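Local coordinates for ORC1-type DNA replication protein 2 (Aeropyrum pernix, PDB 1W5T), which binds DNA and takes part in regulating the initiation of DNA replication, pairing a nucleotide-binding AAA+ ATPase domain with a C-terminal winged-helix domain, at residues 310-313 / 314-318; 385-388 / 389-392. All blocks are in the same frame, centred on the assembly; numbering follows the deposited sequence.

Contact 1. Residues 310-313 / 314-318; sequences ELII and LRLIA
Ile313 lies one helical turn before Ile317, and its CG2 branch meets the CD1 end of Ile317, 4.2 Å away. Both isoleucines hold CG1 beside the backbone N, which turns CG2 of Ile313 on along the helix and brings CD1 of Ile317 back to meet it. CG1 of Ile317 also rests against the carbonyl, 3.3 Å from O of Ile313. Ile312 and Leu316 repeat the pattern one residue earlier, CG2 of Ile312 standing 4.2 Å from CD1 of Leu316. Beneath these pairs run i to i+4 backbone bonds. The N-H of Leu314 reaches O of Glu310 at 2.8 Å and is almost straight at 171°, whereas that of Leu316 meets O of Ile312 at 3.1 Å with a more bent 149°. Outward, Ile313 packs on Tyr355, Tyr358 and Leu362 of helix 352-364, and Ile317 on Phe384 of strand 382-386. Arg315 forms salt bridges to Glu319, one turn on in its own helix, and to Asp400 of helix 392-408, while Glu310 OE2 is hydrogen-bonded to His361 of helix 352-364. The chemistry therefore divides: two i to i+4 aliphatic pairs, buried in the winged-helix domain, and polar ends held within this helix and by its neighbours.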
loop_
_atom_site.group_PDB
_atom_site.type_symbol
_atom_site.label_atom_id
_atom_site.label_comp_id
_atom_site.label_asym_id
_atom_site.label_seq_id
_atom_site.Cartn_x
_atom_site.Cartn_y
_atom_site.Cartn_z
ATOM N N GLU A 310 -3.963 -23.143 10.227
ATOM C CA GLU A 310 -3.361 -22.439 9.093
ATOM C C GLU A 310 -1.869 -22.248 9.299
ATOM O O GLU A 310 -1.092 -22.458 8.387
ATOM C CB GLU A 310 -4.012 -21.087 8.844
ATOM C CG GLU A 310 -5.422 -20.980 9.377
ATOM C CD GLU A 310 -6.300 -20.065 8.561
ATOM O OE1 GLU A 310 -7.107 -19.369 9.180
ATOM O OE2 GLU A 310 -6.190 -20.051 7.321
ATOM N N LEU A 311 -1.488 -21.863 10.506
ATOM C CA LEU A 311 -0.105 -21.590 10.857
ATOM C C LEU A 311 0.769 -22.856 10.739
ATOM O O LEU A 311 1.913 -22.798 10.283
ATOM C CB LEU A 311 -0.065 -21.029 12.285
ATOM C CG LEU A 311 0.031 -19.545 12.673
ATOM C CD1 LEU A 311 -0.197 -18.593 11.534
ATOM C CD2 LEU A 311 -0.897 -19.200 13.857
ATOM N N ILE A 312 0.226 -24.000 11.162
ATOM C CA ILE A 312 0.903 -25.281 10.977
ATOM C C ILE A 312 1.156 -25.619 9.480
ATOM O O ILE A 312 2.220 -26.094 9.110
ATOM C CB ILE A 312 0.150 -26.439 11.724
ATOM C CG1 ILE A 312 0.309 -26.290 13.226
ATOM C CG2 ILE A 312 0.718 -27.789 11.359
ATOM C CD1 ILE A 312 -0.929 -26.703 13.973
ATOM N N ILE A 313 0.172 -25.356 8.648
ATOM C CA ILE A 313 0.256 -25.600 7.213
ATOM C C ILE A 313 1.216 -24.637 6.527
ATOM O O ILE A 313 2.059 -25.059 5.684
ATOM C CB ILE A 313 -1.138 -25.538 6.577
ATOM C CG1 ILE A 313 -2.058 -26.572 7.264
ATOM C CG2 ILE A 313 -1.021 -25.775 5.074
ATOM C CD1 ILE A 313 -3.606 -26.337 7.044
ATOM N N LEU A 314 1.120 -23.363 6.900
ATOM C CA LEU A 314 2.085 -22.372 6.438
ATOM C C LEU A 314 3.536 -22.787 6.753
ATOM O O LEU A 314 4.420 -22.733 5.895
ATOM C CB LEU A 314 1.773 -20.975 6.996
ATOM C CG LEU A 314 2.634 -19.821 6.457
ATOM C CD1 LEU A 314 2.607 -19.814 4.934
ATOM C CD2 LEU A 314 2.155 -18.440 6.982
ATOM N N ARG A 315 3.758 -23.202 7.989
ATOM C CA ARG A 315 5.063 -23.668 8.420
ATOM C C ARG A 315 5.581 -24.813 7.547
ATOM O O ARG A 315 6.725 -24.800 7.107
ATOM C CB ARG A 315 5.023 -24.105 9.888
ATOM C CG ARG A 315 6.404 -24.154 10.505
ATOM C CD ARG A 315 6.684 -25.387 11.296
ATOM N NE ARG A 315 7.748 -25.158 12.276
ATOM C CZ ARG A 315 8.991 -25.635 12.167
ATOM N NH1 ARG A 315 9.877 -25.382 13.115
ATOM N NH2 ARG A 315 9.358 -26.372 11.118
ATOM N N LEU A 316 4.712 -25.773 7.269
ATOM C CA LEU A 316 5.120 -26.947 6.535
ATOM C C LEU A 316 5.478 -26.602 5.093
ATOM O O LEU A 316 6.473 -27.089 4.555
ATOM C CB LEU A 316 4.028 -28.014 6.589
ATOM C CG LEU A 316 3.791 -28.753 7.904
ATOM C CD1 LEU A 316 2.422 -29.366 7.842
ATOM C CD2 LEU A 316 4.866 -29.826 8.202
ATOM N N ILE A 317 4.662 -25.740 4.477
ATOM C CA ILE A 317 4.921 -25.248 3.134
ATOM C C ILE A 317 6.240 -24.484 3.130
ATOM O O ILE A 317 7.030 -24.637 2.220
ATOM C CB ILE A 317 3.753 -24.396 2.655
ATOM C CG1 ILE A 317 2.540 -25.293 2.381
ATOM C CG2 ILE A 317 4.139 -23.557 1.436
ATOM C CD1 ILE A 317 1.306 -24.610 1.748
ATOM N N ALA A 318 6.487 -23.688 4.160
ATOM C CA ALA A 318 7.773 -22.969 4.296
ATOM C C ALA A 318 8.974 -23.902 4.409
ATOM O O ALA A 318 9.917 -23.748 3.668
ATOM C CB ALA A 318 7.757 -22.005 5.464
#

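Contact 2. Residues 385-388 / 389-392; sequences RLAP and HLPA
O of Ala387 receives the N-H of Leu390 at 3.0 Å, the hydrogen bond that closes a type I beta turn from Ala387 to Leu390. The N-H points well at the oxygen (159°), but the donor stands above the carbonyl plane, 43° out of it. Side chains also pack across the turn. CB of Ala387 approaches the His389 ring obliquely, 3.3 Å from CE1, and lies 3.7 Å from CG of Leu390. CD2 of Leu390 sits over one face of that ring, offset toward its rim. With CG of His389 set between its backbone N and carbonyl carbon (chi1 72°), the imidazole folds back over the turn, where ND1 is buried without a polar partner. The side chains of Leu386 and Leu390 cross at about a right angle, CD2 of Leu386 lying 3.7 Å from CB of Leu390 and 4.1 Å from CB of Ala392. Were Leu386 cut back to alanine, Leu390 and Ala392 would probably be left with a gap beside them. The turn thus links strand 382-386, paired with strand 368-372 through Arg385 and Asp369, to helix 392-408, with Pro391 at the N-cap and Leu390 packed on Leu367.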
loop_
_atom_site.group_PDB
_atom_site.type_symbol
_atom_site.label_atom_id
_atom_site.label_comp_id
_atom_site.label_asym_id
_atom_site.label_seq_id
_atom_site.Cartn_x
_atom_site.Cartn_y
_atom_site.Cartn_z
ATOM N N ARG A 385 3.598 -23.657 -2.937
ATOM C CA ARG A 385 4.900 -23.150 -2.502
ATOM C C ARG A 385 4.761 -21.897 -1.618
ATOM O O ARG A 385 3.774 -21.188 -1.671
ATOM C CB ARG A 385 5.797 -22.884 -3.721
ATOM C CG ARG A 385 5.851 -21.407 -4.209
ATOM C CD ARG A 385 6.669 -21.156 -5.465
ATOM N NE ARG A 385 5.960 -20.285 -6.404
ATOM C CZ ARG A 385 6.431 -19.898 -7.596
ATOM N NH1 ARG A 385 7.631 -20.285 -8.017
ATOM N NH2 ARG A 385 5.687 -19.124 -8.374
ATOM N N LEU A 386 5.740 -21.634 -0.781
ATOM C CA LEU A 386 5.821 -20.324 -0.165
ATOM C C LEU A 386 6.026 -19.286 -1.254
ATOM O O LEU A 386 6.739 -19.531 -2.234
ATOM C CB LEU A 386 6.971 -20.262 0.835
ATOM C CG LEU A 386 6.731 -19.185 1.889
ATOM C CD1 LEU A 386 5.526 -19.643 2.744
ATOM C CD2 LEU A 386 7.961 -18.989 2.717
ATOM N N ALA A 387 5.386 -18.136 -1.099
ATOM C CA ALA A 387 5.652 -16.980 -1.966
ATOM C C ALA A 387 7.165 -16.744 -1.998
ATOM O O ALA A 387 7.789 -16.585 -0.958
ATOM C CB ALA A 387 4.925 -15.759 -1.434
ATOM N N PRO A 388 7.770 -16.802 -3.172
ATOM C CA PRO A 388 9.247 -16.717 -3.276
ATOM C C PRO A 388 9.900 -15.515 -2.540
ATOM O O PRO A 388 11.042 -15.634 -2.077
ATOM C CB PRO A 388 9.495 -16.666 -4.786
ATOM C CG PRO A 388 8.296 -17.417 -5.361
ATOM C CD PRO A 388 7.109 -16.988 -4.478
ATOM N N HIS A 389 9.166 -14.416 -2.383
ATOM C CA HIS A 389 9.709 -13.206 -1.779
ATOM C C HIS A 389 9.794 -13.262 -0.247
ATOM O O HIS A 389 10.499 -12.451 0.384
ATOM C CB HIS A 389 8.896 -11.987 -2.225
ATOM C CG HIS A 389 7.536 -11.918 -1.621
ATOM N ND1 HIS A 389 6.528 -12.795 -1.955
ATOM C CD2 HIS A 389 7.014 -11.080 -0.694
ATOM C CE1 HIS A 389 5.446 -12.503 -1.259
ATOM N NE2 HIS A 389 5.711 -11.464 -0.489
ATOM N N LEU A 390 9.092 -14.229 0.334
ATOM C CA LEU A 390 9.056 -14.436 1.784
ATOM C C LEU A 390 10.305 -15.106 2.277
ATOM O O LEU A 390 10.686 -16.142 1.745
ATOM C CB LEU A 390 7.879 -15.338 2.167
ATOM C CG LEU A 390 6.520 -14.804 1.741
ATOM C CD1 LEU A 390 5.376 -15.688 2.275
ATOM C CD2 LEU A 390 6.452 -13.351 2.215
ATOM N N PRO A 391 10.937 -14.543 3.297
ATOM C CA PRO A 391 12.117 -15.181 3.907
ATOM C C PRO A 391 11.688 -16.397 4.739
ATOM O O PRO A 391 11.040 -16.249 5.786
ATOM C CB PRO A 391 12.720 -14.069 4.780
ATOM C CG PRO A 391 11.612 -13.112 5.052
ATOM C CD PRO A 391 10.582 -13.267 3.947
ATOM N N ALA A 392 12.034 -17.586 4.267
ATOM C CA ALA A 392 11.444 -18.807 4.814
ATOM C C ALA A 392 11.810 -19.118 6.261
ATOM O O ALA A 392 10.952 -19.579 7.018
ATOM C CB ALA A 392 11.713 -19.995 3.923
#

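Contact 1 comes first along the chain, within helix 308-322; contact 2 follows at the end of strand 382-386, where the chain turns into helix 392-408. Their centres are about 12 Å apart, and both belong to the C-terminal winged-helix domain. They touch directly: CD1 of Leu314 is 3.7 Å from CD1 of Leu386, and CB of Ala318 is 4.1 Å from CD2 of Leu386. This packing seats the helix against the strand of the antiparallel sheet. Contact 1 lies away from the annotated sites, whereas His389 of contact 2 comes about 9 Å from Ile63 of the ATP site, side chain to side chain, placing this turn on the domain's ATPase-facing side.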